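Local coordinates for protein short chain dehydrogenase (Salmonella typhi, PDB 3G1T) that probably catalyses NAD(P)(H)-dependent oxidation or reduction of a substrate not yet identified, as a Rossmann-fold short-chain dehydrogenase, at residues S189-C194 with D233-K238; D96-N101 with G147-T152; A173-M178 with G240-A245; I195-T200 with P225-L230; P7-L12 with A35-T40. All blocks are in the same frame, centred on the assembly; numbering follows the deposited sequence. Where two conformers were deposited one is given.

Four of the five contacts lie on one parallel sheet, ordered 67-70, 40-45, 16-19, 97-99, 147-152, 190-196, 242-244. Contact 5, the first to close along the chain, joins the N-terminal segment to the end of helix 25-36 and meets contact 4 at Leu228. Contact 2 follows, its centre about 6 Å from that of the chain. Contacts 1, 3 and 4 overlap in the C-terminal half, contact 4 lying within contact 1 and contact 1 within contact 3. Contacts 1 and 4 share strand 190-196, with centres about 14 Å apart. Contacts 3 and 4 pack helices on the Rossmann sheet, contact 2 joins two of its strands, and contacts 1 and 5 fasten loops around it.

Contact 1. Residues S189-C194 with D233-K238; sequences SLRVNC and DDSRRK. With MG (magnesium ion), chain B.
Arg191 reaches from its strand into the segment 233-238, its guanidinium passing beside Ser235, with Arg236 CA over one face, offset toward the rim. CG sits between the backbone N and the carbonyl carbon (chi1 63°), and from there the chain runs extended to NE. Arg191 CB lies 3.4 Å from Lys238 O. Arg191 NE donates to Ser235 OG at 3.2 Å in a bent bond, the hydroxyl oxygen being tilted 24° from the guanidinium plane. Outside the segment, NH2 is held by Ala146 O, and Ser235 OG also bonds Trp229 O. At the edge, water 1 accepts from Arg191 NH1 and reaches Asp233 OD1 at 2.8 Å, so one water bridges two side chains whose charged atoms are not in direct contact. The other carboxylate oxygen, Asp233 OD2, binds the magnesium ion at 2.0 Å, beside waters 2 and 3.

Two residues further along the strand, Asn193 ND2 donates a nearly straight bond to Lys238 O (3.1 Å), which lies in the plane of the amide, while Asn193 OD1 takes the N-H of Met241. These side chains fasten strand 190-196 to the return loop of the beta-alpha-beta crossover that leads through helix 224-231 to strand 242-244 in the Rossmann fold.

Contact 2. Residues D96-N101 with G147-T152; sequences DGVLHN and GSLVFT
His100 turns its imidazole alongside Phe151, at the end of a parallel pairing between strands 97-99 and 147-152. Its CB lies 3.6 Å from Val150 O, the same carbonyl that receives the backbone N-H of His100. CG stands anti to the carbonyl carbon (chi1 -73°), and the ring beyond it points the same way as the phenyl of Phe151. CD2 of His100 makes the closest approach, 3.5 Å from Phe151 CE1. The two planes are near parallel, 18° apart, but slid so far that the rings barely overlap. Val98 CG1, from the histidine's own strand, covers one ring face, offset toward the rim. At the tip, His100 NE2 touches Leu149 CD1 at 3.8 Å and is hydrogen-bonded to Thr134 OG1 of helix 116-142.

Leu149 CD1 also lies against Val98 CB, while Leu99 CD1 meets Val150 CG1 (3.5 Å) among the side chains turned to the other side of the sheet. The backbone ladder alternates in parallel fashion: Ser148 N to Asp96 O, Val98 N to Ser148 O, Val150 N to Val98 O (2.8 Å), His100 N to Val150 O. Water 4 links Asn101 OD1 to Thr152 OG1, and Asn101 ND2 is hydrogen-bonded to Thr20 O. These central strands of the Rossmann sheet are thus zipped by main-chain bonds, with apolar pairs Val98-Leu149 and Leu99-Val150, and the imidazole's buried NE2 is satisfied by a threonine hydroxyl from the covering helix.

Contact 3. Residues A173-M178 with G240-A245; sequences ATEGMM and GMTFDA
Glu175 and Thr242 meet through a short polar bridge between helix 165-185 and the last strand of the sheet. The glutamate CG is anti to the carbonyl carbon, beside the backbone N, and a bend at chi2 (-82°) turns CD toward the strand, where the two side chains cross at about a right angle. Thr242 OG1 donates at 2.7 Å to the syn lone pair of Glu175 OE2, the side of the other oxygen. That other oxygen, Glu175 OE1, rests 3.2 Å from Thr242 CB, so the carboxylate is set against both the hydroxyl and the carbon that carries it. Around this pair, Glu175 OE2 forms a salt bridge with Arg158 NE and a hydrogen bond with Ser153 OG, and Arg158 NH2 is hydrogen-bonded to Thr242 OG1; the shared arginine would be expected to stabilise the negative charge.

Here a helix packed on one face of the Rossmann sheet reaches its outermost strand, as in the short-chain dehydrogenases: strand 242-244 is outermost within the chain and pairs with strand 190-196, whose Cys194 touches both Glu175 and Met178. Further along the helix, Met177 packs instead on Thr169 of the second subunit.

Next in sequence, Met178 lays its thioether against the backbone of Gly240 and Met241. CG is anti to the backbone N (chi1 170°), and the chain then bends twice. Met178 SD lies 3.5 Å from Gly240 C, a glycine with positive phi just ahead of the strand, while Met178 CE ends 3.5 Å from Met241 O and 4.2 Å from Thr242 CB.

Contact 4. Residues I195-T200 with P225-L230; sequences INPGGT and PLYLWL
Ile195 is the knob that fits between Leu226, Tyr227 and Leu230 of helix 224-231, at the C-terminal part of a parallel strand in the Rossmann fold. The hollow that receives it is lined by residues on one side of the helix, Leu226 and Leu230 a turn apart and Tyr227 beside them. CG1 of Ile195 is anti to the carbonyl carbon (chi1 -70°), and the extended second torsion carries CD1 forward until it stands over the centre of the Tyr227 ring. Ile195 CD1 lies 3.8 Å from the centroid of the Tyr227 ring and only 5° off the ring normal, a CH-pi contact made squarely on the face. The same methyl lies 3.7 Å from Leu226 CG, the isoleucine and leucine reaching toward each other tip to tip. Leu230 slides past in the opposite direction, its CD1 close against CG1 and CD1 of Ile195, although Leu230 has two conformers and this tightness is doubtful.

The second branch of Ile195 covers the far part of the ring: CG2 touches Tyr227 CZ at 3.6 Å. On the sheet side Val150 lies against both Ile195 and Leu230, and Phe243 packs on Leu226 and Leu230, so the hollow is walled by neighbouring strands too. Beyond Ile195 the strand gives way to the Asn-Pro-Gly sequence familiar in short-chain dehydrogenases, where Asn196 OD1 accepts from Gly198 N at 3.0 Å in an Asx turn. Within that turn, Pro197 CB lies 3.8 Å from Tyr227 OH, the two side chains passing at an oblique angle.

Contact 5. Residues P7-L12 with A35-T40; sequences PKQDLL and ARYGAT
Gln9 lays its amide over the ring of Tyr37, with NE2 3.5 Å above the plane and over its centre. The amide and ring planes are 38° apart, so the two groups do not stack flat. CG is anti to the backbone N (chi1 -156°), and a bend at chi2 turns CD back toward the helix end, where Gln9 NE2 donates to Arg36 O at 3.0 Å in a nearly straight bond. Arg36 O lies in the amide plane, whereas the donor sits 63° out of the carbonyl plane. At the edge of the ring, near its plane, are Lys8 O, 3.2 Å from Tyr37 CD1, and Pro7 O; water 5 joins Pro7 O to Tyr37 OH.

A backbone bond from Leu12 N to Tyr37 O (2.9 Å) secures the C-terminal part of segment 7-12, and Leu12 CB packs on Ala39 CB. Behind this shell, Gly38 is the C-prime residue of a Schellman motif that ends helix 25-36, and a type I turn from Lys8 to Leu11 shapes the N-terminal segment. Leu228 of helix 224-231 backs both Leu12 and Tyr37. The segment thus uses an N-H from Gln9 and another from Leu12 to engage carbonyls at the helix terminus, with the amide over one face of the ring and two carbonyl oxygens at its edge.

Contact 1. Residues S189-C194 with D233-K238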
# COMPACT_ATOMS: atom_id res chain seq x y z
N SER A 189 -10.33 -22.93 6.27
CA SER A 189 -10.59 -22.84 7.72
C SER A 189 -10.07 -21.53 8.31
O SER A 189 -10.38 -21.20 9.47
CB SER A 189 -9.90 -23.99 8.44
OG SER A 189 -8.48 -23.94 8.26
N LEU A 190 -9.39 -20.74 7.47
CA LEU A 190 -8.76 -19.45 7.90
C LEU A 190 -9.55 -18.27 7.44
O LEU A 190 -9.71 -18.06 6.23
CB LEU A 190 -7.35 -19.33 7.29
CG LEU A 190 -6.48 -18.11 7.67
CD1 LEU A 190 -6.30 -17.71 9.25
CD2 LEU A 190 -5.08 -18.29 6.91
N ARG A 191 -10.00 -17.41 8.40
CA ARG A 191 -10.60 -16.16 8.06
C ARG A 191 -9.64 -14.99 8.32
O ARG A 191 -8.68 -15.11 9.16
CB ARG A 191 -11.88 -15.95 8.81
CG ARG A 191 -11.70 -15.87 10.33
CD ARG A 191 -13.06 -15.93 11.01
NE ARG A 191 -13.01 -15.82 12.51
CZ ARG A 191 -12.67 -16.81 13.33
NH1 ARG A 191 -12.68 -16.61 14.68
NH2 ARG A 191 -12.32 -17.99 12.85
N VAL A 192 -9.83 -13.93 7.53
CA VAL A 192 -8.75 -12.83 7.55
C VAL A 192 -9.48 -11.53 7.51
O VAL A 192 -10.25 -11.30 6.59
CB VAL A 192 -7.85 -12.91 6.27
CG1 VAL A 192 -6.66 -11.93 6.36
CG2 VAL A 192 -7.41 -14.37 6.01
N ASN A 193 -9.15 -10.58 8.41
CA ASN A 193 -9.98 -9.35 8.46
C ASN A 193 -9.14 -8.23 9.02
O ASN A 193 -8.05 -8.51 9.47
CB ASN A 193 -11.13 -9.54 9.43
CG ASN A 193 -12.15 -10.52 8.91
OD1 ASN A 193 -12.94 -10.18 8.01
ND2 ASN A 193 -12.17 -11.75 9.47
N CYS A 194 -9.61 -7.01 8.85
CA CYS A 194 -8.93 -5.87 9.56
C CYS A 194 -9.74 -5.26 10.69
O CYS A 194 -11.00 -5.28 10.65
CB CYS A 194 -8.70 -4.74 8.56
SG CYS A 194 -7.26 -5.04 7.44
N ASP A 233 -15.44 -17.99 18.06
CA ASP A 233 -16.14 -18.65 16.98
C ASP A 233 -17.36 -17.84 16.48
O ASP A 233 -17.90 -18.21 15.42
CB ASP A 233 -16.68 -20.01 17.49
CG ASP A 233 -15.59 -21.05 17.58
OD1 ASP A 233 -14.50 -20.87 17.03
OD2 ASP A 233 -15.87 -22.10 18.23
N ASP A 234 -17.81 -16.78 17.19
CA ASP A 234 -19.01 -15.99 16.75
C ASP A 234 -18.79 -15.23 15.45
O ASP A 234 -19.74 -14.83 14.77
CB ASP A 234 -19.47 -15.05 17.85
CG ASP A 234 -20.04 -15.83 19.08
OD1 ASP A 234 -20.70 -16.88 18.89
OD2 ASP A 234 -19.76 -15.48 20.26
N SER A 235 -17.52 -15.07 15.09
CA SER A 235 -17.16 -14.33 13.86
C SER A 235 -16.76 -15.30 12.71
O SER A 235 -16.24 -14.85 11.69
CB SER A 235 -15.96 -13.40 14.11
OG SER A 235 -14.81 -14.13 14.50
N ARG A 236 -16.95 -16.59 12.94
CA ARG A 236 -16.29 -17.57 12.03
C ARG A 236 -16.78 -17.46 10.58
O ARG A 236 -16.07 -17.89 9.65
CB ARG A 236 -16.50 -19.03 12.52
CG ARG A 236 -17.89 -19.52 12.38
CD ARG A 236 -17.95 -21.00 12.92
NE ARG A 236 -16.89 -21.76 12.25
CZ ARG A 236 -16.16 -22.71 12.86
NH1 ARG A 236 -16.43 -23.10 14.11
NH2 ARG A 236 -15.20 -23.29 12.19
N ARG A 237 -17.96 -16.92 10.33
CA ARG A 237 -18.41 -16.77 8.93
C ARG A 237 -17.95 -15.49 8.20
O ARG A 237 -18.42 -15.23 7.05
CB ARG A 237 -19.94 -16.82 8.90
CG ARG A 237 -20.42 -18.27 9.23
CD ARG A 237 -21.94 -18.45 9.59
NE ARG A 237 -22.46 -17.62 10.70
CZ ARG A 237 -22.24 -17.74 12.03
NH1 ARG A 237 -21.40 -18.64 12.61
NH2 ARG A 237 -22.87 -16.85 12.84
N LYS A 238 -17.12 -14.68 8.89
CA LYS A 238 -16.78 -13.32 8.39
C LYS A 238 -15.32 -13.32 7.99
O LYS A 238 -14.44 -13.69 8.78
CB LYS A 238 -17.03 -12.20 9.48
CG LYS A 238 -18.40 -12.25 10.07
CD LYS A 238 -19.31 -11.33 9.34
CE LYS A 238 -20.79 -11.47 9.82
NZ LYS A 238 -21.17 -10.83 11.15
MG MG B . -14.73 -23.57 19.09
O HOH W 1 -12.52 -19.06 16.28
O HOH W 2 -13.55 -23.40 17.31
O HOH W 3 -13.64 -22.31 20.17

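Contact 2. Residues D96-N101 with G147-T152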
# COMPACT_ATOMS: atom_id res chain seq x y z
N ASP A 96 -4.16 -20.68 16.53
CA ASP A 96 -5.55 -20.30 16.33
C ASP A 96 -5.80 -18.85 15.93
O ASP A 96 -6.86 -18.54 15.42
CB ASP A 96 -6.35 -20.67 17.61
CG ASP A 96 -6.38 -22.19 17.82
OD1 ASP A 96 -6.84 -22.96 16.95
OD2 ASP A 96 -5.81 -22.65 18.83
N GLY A 97 -4.81 -17.97 16.19
CA GLY A 97 -5.03 -16.56 15.83
C GLY A 97 -3.68 -15.91 15.75
O GLY A 97 -2.71 -16.33 16.40
N VAL A 98 -3.68 -14.85 14.96
CA VAL A 98 -2.54 -13.87 14.81
C VAL A 98 -3.15 -12.52 14.73
O VAL A 98 -3.99 -12.22 13.85
CB VAL A 98 -1.72 -14.18 13.54
CG1 VAL A 98 -0.67 -13.10 13.34
CG2 VAL A 98 -0.99 -15.53 13.71
N LEU A 99 -2.79 -11.65 15.72
CA LEU A 99 -3.27 -10.28 15.72
C LEU A 99 -2.04 -9.44 15.50
O LEU A 99 -1.10 -9.42 16.31
CB LEU A 99 -3.89 -10.00 17.09
CG LEU A 99 -4.27 -8.54 17.32
CD1 LEU A 99 -5.23 -7.98 16.30
CD2 LEU A 99 -4.74 -8.36 18.76
N HIS A 100 -2.06 -8.70 14.39
CA HIS A 100 -0.94 -7.79 14.08
C HIS A 100 -1.34 -6.45 14.60
O HIS A 100 -2.17 -5.79 13.97
CB HIS A 100 -0.78 -7.70 12.54
CG HIS A 100 -0.21 -8.93 11.89
ND1 HIS A 100 1.10 -9.33 12.07
CD2 HIS A 100 -0.74 -9.79 10.97
CE1 HIS A 100 1.32 -10.42 11.34
NE2 HIS A 100 0.22 -10.71 10.68
N ASN A 101 -0.69 -6.02 15.69
CA ASN A 101 -0.92 -4.67 16.19
C ASN A 101 0.32 -3.79 15.98
O ASN A 101 0.21 -2.59 16.06
CB ASN A 101 -1.14 -4.71 17.70
CG ASN A 101 -2.25 -5.56 18.13
OD1 ASN A 101 -3.43 -5.16 18.08
ND2 ASN A 101 -1.89 -6.70 18.73
N GLY A 147 -9.04 -20.81 12.12
CA GLY A 147 -7.93 -19.84 12.37
C GLY A 147 -8.42 -18.42 12.06
O GLY A 147 -9.31 -18.20 11.23
N SER A 148 -7.84 -17.44 12.76
CA SER A 148 -8.31 -16.00 12.53
C SER A 148 -7.04 -15.10 12.50
O SER A 148 -6.25 -15.10 13.44
CB SER A 148 -9.25 -15.54 13.66
OG SER A 148 -9.64 -14.17 13.46
N LEU A 149 -6.85 -14.42 11.38
CA LEU A 149 -5.66 -13.54 11.14
C LEU A 149 -6.27 -12.10 11.04
O LEU A 149 -7.26 -11.84 10.31
CB LEU A 149 -5.04 -13.95 9.79
CG LEU A 149 -3.95 -13.02 9.18
CD1 LEU A 149 -2.76 -13.01 10.14
CD2 LEU A 149 -3.51 -13.61 7.88
N VAL A 150 -5.73 -11.21 11.87
CA VAL A 150 -6.31 -9.90 11.98
C VAL A 150 -5.19 -8.90 11.73
O VAL A 150 -4.11 -9.02 12.34
CB VAL A 150 -6.92 -9.67 13.42
CG1 VAL A 150 -7.38 -8.15 13.52
CG2 VAL A 150 -8.15 -10.67 13.58
N PHE A 151 -5.46 -7.92 10.86
CA PHE A 151 -4.53 -6.78 10.65
C PHE A 151 -5.09 -5.53 11.28
O PHE A 151 -6.28 -5.39 11.48
CB PHE A 151 -4.29 -6.53 9.15
CG PHE A 151 -3.60 -7.69 8.43
CD1 PHE A 151 -2.21 -7.81 8.42
CD2 PHE A 151 -4.40 -8.69 7.80
CE1 PHE A 151 -1.53 -8.88 7.71
CE2 PHE A 151 -3.73 -9.76 7.12
CZ PHE A 151 -2.37 -9.89 7.07
N THR A 152 -4.18 -4.58 11.60
CA THR A 152 -4.59 -3.25 12.12
C THR A 152 -4.65 -2.25 10.98
O THR A 152 -3.69 -2.06 10.24
CB THR A 152 -3.60 -2.81 13.21
OG1 THR A 152 -3.58 -3.78 14.25
CG2 THR A 152 -4.09 -1.42 13.77
O HOH W 4 -4.69 -3.28 16.87

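Contact 3. Residues A173-M178 with G240-A245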
# COMPACT_ATOMS: atom_id res chain seq x y z
N ALA A 173 -2.41 -0.20 1.88
CA ALA A 173 -1.72 -1.46 1.46
C ALA A 173 -2.14 -2.63 2.36
O ALA A 173 -2.27 -3.82 1.92
CB ALA A 173 -0.17 -1.29 1.55
N THR A 174 -2.34 -2.32 3.65
CA THR A 174 -2.75 -3.35 4.58
C THR A 174 -4.17 -3.88 4.22
O THR A 174 -4.40 -5.15 4.27
CB THR A 174 -2.79 -2.76 6.04
OG1 THR A 174 -1.46 -2.36 6.39
CG2 THR A 174 -3.25 -3.89 7.00
N GLU A 175 -5.13 -2.99 3.88
CA GLU A 175 -6.49 -3.46 3.38
C GLU A 175 -6.38 -4.36 2.13
O GLU A 175 -7.00 -5.41 2.06
CB GLU A 175 -7.44 -2.25 3.10
CG GLU A 175 -7.63 -1.42 4.47
CD GLU A 175 -8.69 -2.00 5.40
OE1 GLU A 175 -9.17 -3.15 5.12
OE2 GLU A 175 -9.09 -1.30 6.40
N GLY A 176 -5.61 -3.93 1.16
CA GLY A 176 -5.35 -4.75 -0.02
C GLY A 176 -4.79 -6.14 0.29
O GLY A 176 -5.28 -7.20 -0.22
N MET A 177 -3.77 -6.17 1.13
CA MET A 177 -3.08 -7.44 1.42
C MET A 177 -4.03 -8.33 2.22
O MET A 177 -4.14 -9.55 1.97
CB MET A 177 -1.77 -7.14 2.10
CG MET A 177 -1.16 -8.22 2.99
SD MET A 177 0.41 -7.73 3.87
CE MET A 177 -0.06 -6.36 4.90
N MET A 178 -4.80 -7.74 3.15
CA MET A 178 -5.84 -8.48 3.85
C MET A 178 -6.90 -9.06 2.86
O MET A 178 -7.21 -10.27 2.95
CB MET A 178 -6.59 -7.61 4.86
CG MET A 178 -7.93 -8.29 5.49
SD MET A 178 -9.46 -8.22 4.65
CE MET A 178 -9.73 -6.35 4.89
N GLY A 240 -12.56 -11.21 4.91
CA GLY A 240 -12.41 -10.14 3.93
C GLY A 240 -12.94 -8.77 4.34
O GLY A 240 -13.01 -7.91 3.46
N MET A 241 -13.27 -8.58 5.60
CA MET A 241 -13.98 -7.36 6.02
C MET A 241 -13.06 -6.46 6.85
O MET A 241 -12.10 -6.94 7.41
CB MET A 241 -15.23 -7.70 6.86
CG MET A 241 -16.30 -8.48 6.05
SD MET A 241 -17.73 -9.11 6.94
CE MET A 241 -18.52 -7.64 7.58
N THR A 242 -13.43 -5.19 6.95
CA THR A 242 -12.67 -4.28 7.80
C THR A 242 -13.67 -3.64 8.76
O THR A 242 -14.71 -3.14 8.35
CB THR A 242 -11.82 -3.28 6.89
OG1 THR A 242 -11.08 -2.40 7.82
CG2 THR A 242 -12.70 -2.48 5.95
N PHE A 243 -13.40 -3.79 10.07
CA PHE A 243 -14.33 -3.42 11.13
C PHE A 243 -13.86 -2.22 11.91
O PHE A 243 -12.68 -2.10 12.25
CB PHE A 243 -14.52 -4.54 12.14
CG PHE A 243 -15.09 -5.84 11.50
CD1 PHE A 243 -16.49 -5.99 11.37
CD2 PHE A 243 -14.23 -6.85 11.06
CE1 PHE A 243 -17.03 -7.22 10.82
CE2 PHE A 243 -14.75 -8.04 10.43
CZ PHE A 243 -16.11 -8.22 10.36
N ASP A 244 -14.81 -1.33 12.22
CA ASP A 244 -14.52 -0.20 13.14
C ASP A 244 -14.87 -0.53 14.59
O ASP A 244 -16.00 -0.92 14.89
CB ASP A 244 -15.30 1.03 12.77
CG ASP A 244 -14.77 1.72 11.51
OD1 ASP A 244 -15.43 2.70 11.07
OD2 ASP A 244 -13.73 1.35 10.97
N ALA A 245 -13.87 -0.48 15.43
CA ALA A 245 -14.08 -0.59 16.91
C ALA A 245 -15.04 0.49 17.46
O ALA A 245 -15.76 0.24 18.45
CB ALA A 245 -12.75 -0.59 17.62

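Contact 4. Residues I195-T200 with P225-L230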
# COMPACT_ATOMS: atom_id res chain seq x y z
N ILE A 195 -9.03 -4.68 11.66
CA ILE A 195 -9.65 -3.82 12.72
C ILE A 195 -9.07 -2.39 12.68
O ILE A 195 -7.82 -2.22 12.64
CB ILE A 195 -9.43 -4.41 14.14
CG1 ILE A 195 -10.23 -5.68 14.33
CG2 ILE A 195 -9.87 -3.35 15.28
CD1 ILE A 195 -10.36 -6.15 15.80
N ASN A 196 -9.98 -1.40 12.65
CA ASN A 196 -9.62 0.03 12.83
C ASN A 196 -9.94 0.41 14.28
O ASN A 196 -11.13 0.57 14.61
CB ASN A 196 -10.43 0.90 11.87
CG ASN A 196 -10.31 2.40 12.20
OD1 ASN A 196 -9.33 2.82 12.80
ND2 ASN A 196 -11.36 3.19 11.88
N PRO A 197 -8.91 0.60 15.14
CA PRO A 197 -9.29 0.84 16.53
C PRO A 197 -10.04 2.17 16.70
O PRO A 197 -10.72 2.32 17.70
CB PRO A 197 -7.97 0.86 17.31
CG PRO A 197 -6.92 1.01 16.35
CD PRO A 197 -7.46 0.60 14.96
N GLY A 198 -9.92 3.09 15.74
CA GLY A 198 -10.50 4.46 15.93
C GLY A 198 -9.59 5.19 16.91
O GLY A 198 -8.57 4.63 17.41
N GLY A 199 -9.95 6.43 17.18
CA GLY A 199 -9.16 7.23 18.15
C GLY A 199 -9.15 6.62 19.56
O GLY A 199 -10.18 6.63 20.25
N THR A 200 -7.98 6.16 20.01
CA THR A 200 -7.91 5.43 21.29
C THR A 200 -6.77 6.03 22.06
O THR A 200 -5.81 6.55 21.45
CB THR A 200 -7.66 3.90 21.02
OG1 THR A 200 -8.69 3.41 20.15
CG2 THR A 200 -7.62 3.05 22.29
N PRO A 225 -14.20 -5.51 22.91
CA PRO A 225 -15.24 -6.48 22.45
C PRO A 225 -15.00 -6.93 20.99
O PRO A 225 -15.10 -8.13 20.69
CB PRO A 225 -16.56 -5.72 22.60
CG PRO A 225 -16.30 -4.83 23.82
CD PRO A 225 -14.80 -4.42 23.73
N LEU A 226 -14.63 -6.00 20.12
CA LEU A 226 -14.38 -6.37 18.77
C LEU A 226 -13.18 -7.30 18.63
O LEU A 226 -13.26 -8.25 17.83
CB LEU A 226 -14.23 -5.09 17.89
CG LEU A 226 -13.91 -5.36 16.43
CD1 LEU A 226 -15.17 -5.97 15.78
CD2 LEU A 226 -13.60 -4.03 15.68
N TYR A 227 -12.07 -7.02 19.35
CA TYR A 227 -10.90 -7.87 19.39
C TYR A 227 -11.14 -9.28 19.84
O TYR A 227 -10.58 -10.20 19.25
CB TYR A 227 -9.81 -7.20 20.28
CG TYR A 227 -9.16 -6.01 19.57
CD1 TYR A 227 -7.90 -6.14 19.01
CD2 TYR A 227 -9.83 -4.74 19.47
CE1 TYR A 227 -7.27 -5.09 18.34
CE2 TYR A 227 -9.16 -3.65 18.83
CZ TYR A 227 -7.91 -3.85 18.29
OH TYR A 227 -7.23 -2.87 17.65
N LEU A 228 -12.00 -9.43 20.86
CA LEU A 228 -12.47 -10.73 21.33
C LEU A 228 -13.36 -11.39 20.26
O LEU A 228 -13.14 -12.60 19.95
CB LEU A 228 -13.37 -10.56 22.60
CG LEU A 228 -12.46 -10.44 23.81
CD1 LEU A 228 -13.29 -9.78 24.99
CD2 LEU A 228 -11.78 -11.86 24.15
N TRP A 229 -14.33 -10.64 19.70
CA TRP A 229 -15.28 -11.23 18.71
C TRP A 229 -14.54 -11.83 17.51
O TRP A 229 -14.82 -12.98 17.10
CB TRP A 229 -16.22 -10.13 18.27
CG TRP A 229 -17.24 -10.64 17.29
CD1 TRP A 229 -18.35 -11.43 17.58
CD2 TRP A 229 -17.27 -10.39 15.91
NE1 TRP A 229 -19.06 -11.67 16.41
CE2 TRP A 229 -18.40 -11.07 15.37
CE3 TRP A 229 -16.44 -9.65 15.05
CZ2 TRP A 229 -18.75 -10.99 14.01
CZ3 TRP A 229 -16.75 -9.60 13.70
CH2 TRP A 229 -17.90 -10.29 13.19
N LEU A 230 -13.54 -11.12 16.98
CA LEU A 230 -12.80 -11.70 15.82
C LEU A 230 -11.97 -12.92 16.10
O LEU A 230 -11.65 -13.65 15.17
CB LEU A 230 -11.93 -10.65 15.10
CG LEU A 230 -12.71 -9.67 14.21
CD1 LEU A 230 -11.76 -8.60 13.70
CD2 LEU A 230 -13.40 -10.33 12.97

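Contact 5. Residues P7-L12 with A35-T40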
# COMPACT_ATOMS: atom_id res chain seq x y z
N PRO A 7 -19.36 -12.11 25.59
CA PRO A 7 -19.17 -13.56 25.51
C PRO A 7 -18.85 -14.17 26.86
O PRO A 7 -18.41 -13.47 27.80
CB PRO A 7 -17.93 -13.69 24.64
CG PRO A 7 -17.15 -12.50 24.88
CD PRO A 7 -18.17 -11.40 25.08
N LYS A 8 -19.08 -15.46 26.97
CA LYS A 8 -18.58 -16.26 28.08
C LYS A 8 -17.05 -16.15 28.32
O LYS A 8 -16.26 -15.93 27.39
CB LYS A 8 -18.99 -17.72 27.82
CG LYS A 8 -20.52 -17.91 27.90
CD LYS A 8 -20.83 -19.32 28.25
CE LYS A 8 -21.90 -19.87 27.40
NZ LYS A 8 -23.14 -19.29 27.84
N GLN A 9 -16.67 -16.35 29.58
CA GLN A 9 -15.31 -16.15 30.02
C GLN A 9 -14.37 -17.16 29.43
O GLN A 9 -13.18 -16.93 29.46
CB GLN A 9 -15.28 -16.13 31.61
CG GLN A 9 -14.07 -15.37 32.17
CD GLN A 9 -14.06 -13.91 31.80
OE1 GLN A 9 -15.07 -13.24 31.94
NE2 GLN A 9 -12.92 -13.42 31.29
N ASP A 10 -14.91 -18.26 28.87
CA ASP A 10 -14.07 -19.26 28.25
C ASP A 10 -14.22 -19.27 26.74
O ASP A 10 -13.85 -20.25 26.07
CB ASP A 10 -14.31 -20.65 28.85
CG ASP A 10 -15.70 -21.13 28.69
OD1 ASP A 10 -16.57 -20.33 28.31
OD2 ASP A 10 -15.89 -22.33 28.94
N LEU A 11 -14.66 -18.13 26.17
CA LEU A 11 -14.64 -18.01 24.67
C LEU A 11 -13.39 -18.54 23.99
O LEU A 11 -13.52 -19.25 22.95
CB LEU A 11 -14.85 -16.54 24.27
CG LEU A 11 -15.01 -16.20 22.76
CD1 LEU A 11 -16.39 -16.72 22.26
CD2 LEU A 11 -14.80 -14.74 22.51
N LEU A 12 -12.19 -18.18 24.50
CA LEU A 12 -10.93 -18.48 23.80
C LEU A 12 -10.16 -19.66 24.44
O LEU A 12 -8.98 -19.89 24.18
CB LEU A 12 -10.09 -17.16 23.74
CG LEU A 12 -10.81 -16.05 22.95
CD1 LEU A 12 -9.76 -14.82 22.92
CD2 LEU A 12 -11.28 -16.49 21.49
N ALA A 35 -5.76 -13.70 27.21
CA ALA A 35 -5.42 -14.61 28.34
C ALA A 35 -6.59 -14.71 29.35
O ALA A 35 -6.93 -15.82 29.82
CB ALA A 35 -4.12 -14.17 28.97
N ARG A 36 -7.23 -13.58 29.67
CA ARG A 36 -8.38 -13.60 30.57
C ARG A 36 -9.61 -14.37 30.07
O ARG A 36 -10.39 -14.91 30.90
CB ARG A 36 -8.76 -12.18 30.96
CG ARG A 36 -7.74 -11.50 31.90
CD ARG A 36 -7.91 -9.96 31.91
NE ARG A 36 -6.87 -9.32 32.74
CZ ARG A 36 -6.45 -8.05 32.62
NH1 ARG A 36 -6.96 -7.28 31.68
NH2 ARG A 36 -5.49 -7.57 33.42
N TYR A 37 -9.76 -14.47 28.74
CA TYR A 37 -10.81 -15.32 28.14
C TYR A 37 -10.27 -16.70 27.79
O TYR A 37 -10.86 -17.34 26.93
CB TYR A 37 -11.48 -14.65 26.91
CG TYR A 37 -12.47 -13.58 27.36
CD1 TYR A 37 -13.82 -13.84 27.42
CD2 TYR A 37 -12.00 -12.34 27.83
CE1 TYR A 37 -14.76 -12.87 27.88
CE2 TYR A 37 -12.90 -11.35 28.31
CZ TYR A 37 -14.27 -11.63 28.33
OH TYR A 37 -15.17 -10.65 28.78
N GLY A 38 -9.21 -17.18 28.42
CA GLY A 38 -8.75 -18.61 28.29
C GLY A 38 -7.74 -18.92 27.22
O GLY A 38 -7.21 -20.06 27.18
N ALA A 39 -7.33 -17.89 26.45
CA ALA A 39 -6.26 -18.12 25.43
C ALA A 39 -4.90 -18.50 25.92
O ALA A 39 -4.51 -18.10 27.02
CB ALA A 39 -6.11 -16.91 24.50
N THR A 40 -4.17 -19.26 25.10
CA THR A 40 -2.73 -19.42 25.30
C THR A 40 -2.05 -18.35 24.41
O THR A 40 -2.04 -18.45 23.17
CB THR A 40 -2.24 -20.81 24.93
OG1 THR A 40 -2.79 -21.75 25.84
CG2 THR A 40 -0.67 -20.88 25.05
O HOH W 5 -17.67 -10.82 28.30